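Local structure of oxidoreductase, Gfo/Idh/MocA family (Vibrio cholerae, 1XEA) at residues V31-N36 / R57-Y62. The protein is probably an NAD(P)-dependent oxidoreductase of the Gfo/Idh/MocA family, binding the dinucleotide in an N-terminal Rossmann domain, but its substrate is not established. Sequence-based numbering, arbitrary orientation.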
loop_
_atom_site.group_PDB
_atom_site.type_symbol
_atom_site.label_atom_id
_atom_site.label_comp_id
_atom_site.label_asym_id
_atom_site.label_seq_id
_atom_site.Cartn_x
_atom_site.Cartn_y
_atom_site.Cartn_z
ATOM N N VAL A 31 -13.480 4.269 41.905
ATOM C CA VAL A 31 -12.873 4.146 43.215
ATOM C C VAL A 31 -11.474 3.581 43.002
ATOM O O VAL A 31 -11.295 2.371 42.903
ATOM C CB VAL A 31 -13.697 3.204 44.136
ATOM C CG1 VAL A 31 -13.081 3.174 45.518
ATOM C CG2 VAL A 31 -15.149 3.677 44.222
ATOM N N LEU A 32 -10.484 4.460 42.910
ATOM C CA LEU A 32 -9.121 4.008 42.691
ATOM C C LEU A 32 -8.527 3.305 43.902
ATOM O O LEU A 32 -8.799 3.656 45.053
ATOM C CB LEU A 32 -8.225 5.176 42.273
ATOM C CG LEU A 32 -8.609 5.851 40.950
ATOM C CD1 LEU A 32 -7.545 6.864 40.582
ATOM C CD2 LEU A 32 -8.752 4.815 39.840
ATOM N N CYS A 33 -7.714 2.295 43.622
ATOM C CA CYS A 33 -7.068 1.523 44.665
ATOM C C CYS A 33 -5.784 0.885 44.173
ATOM O O CYS A 33 -5.765 0.211 43.143
ATOM C CB CYS A 33 -7.997 0.426 45.156
ATOM S SG CYS A 33 -7.159 -0.745 46.222
ATOM N N THR A 34 -4.713 1.084 44.925
ATOM C CA THR A 34 -3.437 0.511 44.548
ATOM C C THR A 34 -2.467 0.589 45.719
ATOM O O THR A 34 -2.624 1.428 46.608
ATOM C CB THR A 34 -2.867 1.235 43.295
ATOM O OG1 THR A 34 -1.660 0.595 42.863
ATOM C CG2 THR A 34 -2.595 2.694 43.594
ATOM N N ARG A 35 -1.485 -0.310 45.730
ATOM C CA ARG A 35 -0.487 -0.357 46.798
ATOM C C ARG A 35 0.195 0.995 46.996
ATOM O O ARG A 35 0.016 1.636 48.030
ATOM C CB ARG A 35 0.571 -1.432 46.493
ATOM C CG ARG A 35 0.183 -2.854 46.891
ATOM C CD ARG A 35 0.130 -3.022 48.411
ATOM N NE ARG A 35 -0.346 -4.352 48.807
ATOM C CZ ARG A 35 -1.554 -4.611 49.313
ATOM N NH1 ARG A 35 -2.427 -3.627 49.495
ATOM N NH2 ARG A 35 -1.895 -5.859 49.624
ATOM N N ASN A 36 0.962 1.423 45.994
ATOM C CA ASN A 36 1.688 2.694 46.051
ATOM C C ASN A 36 0.765 3.904 46.242
ATOM O O ASN A 36 -0.057 4.207 45.374
ATOM C CB ASN A 36 2.511 2.884 44.778
ATOM C CG ASN A 36 3.463 4.050 44.881
ATOM O OD1 ASN A 36 3.197 5.025 45.584
ATOM N ND2 ASN A 36 4.582 3.958 44.175
ATOM N N ARG A 57 -9.200 -4.103 50.587
ATOM C CA ARG A 57 -10.311 -4.456 51.466
ATOM C C ARG A 57 -11.216 -3.264 51.731
ATOM O O ARG A 57 -12.444 -3.391 51.722
ATOM C CB ARG A 57 -9.777 -5.015 52.782
ATOM C CG ARG A 57 -8.990 -6.290 52.596
ATOM C CD ARG A 57 -7.882 -6.403 53.630
ATOM N NE ARG A 57 -6.785 -7.227 53.138
ATOM C CZ ARG A 57 -5.605 -7.339 53.736
ATOM N NH1 ARG A 57 -5.371 -6.672 54.858
ATOM N NH2 ARG A 57 -4.660 -8.114 53.208
ATOM N N ASP A 58 -10.605 -2.103 51.947
ATOM C CA ASP A 58 -11.354 -0.881 52.218
ATOM C C ASP A 58 -12.306 -0.564 51.077
ATOM O O ASP A 58 -13.250 0.211 51.231
ATOM C CB ASP A 58 -10.396 0.293 52.421
ATOM C CG ASP A 58 -9.444 0.075 53.580
ATOM O OD1 ASP A 58 -9.917 -0.013 54.735
ATOM O OD2 ASP A 58 -8.221 -0.008 53.335
ATOM N N VAL A 59 -12.044 -1.172 49.929
ATOM C CA VAL A 59 -12.860 -0.965 48.747
ATOM C C VAL A 59 -14.342 -1.241 49.008
ATOM O O VAL A 59 -15.209 -0.575 48.450
ATOM C CB VAL A 59 -12.359 -1.860 47.585
ATOM C CG1 VAL A 59 -13.312 -1.789 46.408
ATOM C CG2 VAL A 59 -10.963 -1.416 47.159
ATOM N N LEU A 60 -14.634 -2.216 49.857
ATOM C CA LEU A 60 -16.020 -2.550 50.155
ATOM C C LEU A 60 -16.762 -1.417 50.845
ATOM O O LEU A 60 -17.988 -1.328 50.766
ATOM C CB LEU A 60 -16.070 -3.784 51.037
ATOM C CG LEU A 60 -15.479 -5.022 50.383
ATOM C CD1 LEU A 60 -15.420 -6.123 51.425
ATOM C CD2 LEU A 60 -16.331 -5.444 49.176
ATOM N N GLN A 61 -16.009 -0.559 51.525
ATOM C CA GLN A 61 -16.578 0.571 52.259
ATOM C C GLN A 61 -17.489 1.486 51.440
ATOM O O GLN A 61 -18.544 1.918 51.914
ATOM C CB GLN A 61 -15.451 1.394 52.895
ATOM C CG GLN A 61 -14.651 0.604 53.931
ATOM C CD GLN A 61 -13.676 1.457 54.721
ATOM O OE1 GLN A 61 -14.072 2.421 55.377
ATOM N NE2 GLN A 61 -12.393 1.098 54.674
ATOM N N TYR A 62 -17.081 1.766 50.208
ATOM C CA TYR A 62 -17.828 2.640 49.315
ATOM C C TYR A 62 -19.022 1.962 48.637
ATOM O O TYR A 62 -19.745 2.582 47.851
ATOM C CB TYR A 62 -16.873 3.202 48.265
ATOM C CG TYR A 62 -15.601 3.762 48.856
ATOM C CD1 TYR A 62 -14.534 2.931 49.183
ATOM C CD2 TYR A 62 -15.470 5.124 49.105
ATOM C CE1 TYR A 62 -13.362 3.450 49.743
ATOM C CE2 TYR A 62 -14.306 5.655 49.665
ATOM C CZ TYR A 62 -13.254 4.819 49.981
ATOM O OH TYR A 62 -12.101 5.355 50.516
#
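Val31 holds CG1 opposite its backbone N, with chi1 at -176°, and the methyl lies over one face of the Tyr62 ring. The ring is brought there by a Tyr62 chi1 of -49°, which sets CG beside the backbone N. Val31 CG1 is 4.3 Å from the centroid of the Tyr62 ring, in a CH-pi contact. It sits off centre, toward the rim, and its closest ring atom is Tyr62 CD1 at 3.9 Å. Val59 O lies at the edge of the same ring, in its plane. At the para end of the ring, Tyr62 OH makes a weak hydrogen bond to Thr52 O.

Two residues along the strand, Cys33 also turns its side chain toward residues 57-62. Both its CB and its SG meet one methyl of Val59, with Cys33 SG 4.0 Å from Val59 CG2. No hydrogen bond links the two segments, and the buried contact is apolar. Val31 and Val59 both also touch Ala6 of the neighbouring strand 3-8, which joins the two pairs into one small core.

Arg35 and Arg57 lie at the solvent side. Their NH2 atoms are 5.1 Å apart. Arg57 NH1 makes a salt bridge with Asp55 OD2, and Arg35 NH1 makes a weak hydrogen bond to Thr54 O.

Strand 28-33 is an outermost strand of the parallel sheet. Residues 57-61 have helical backbone angles, in the connection from helix 37-46 to strand 66-69. The segment packs on one face of the sheet, over strands 28-33 and 3-8. Leu32 points away from it, toward helix 37-46. This layering belongs to the NAD-binding Rossmann fold of the family.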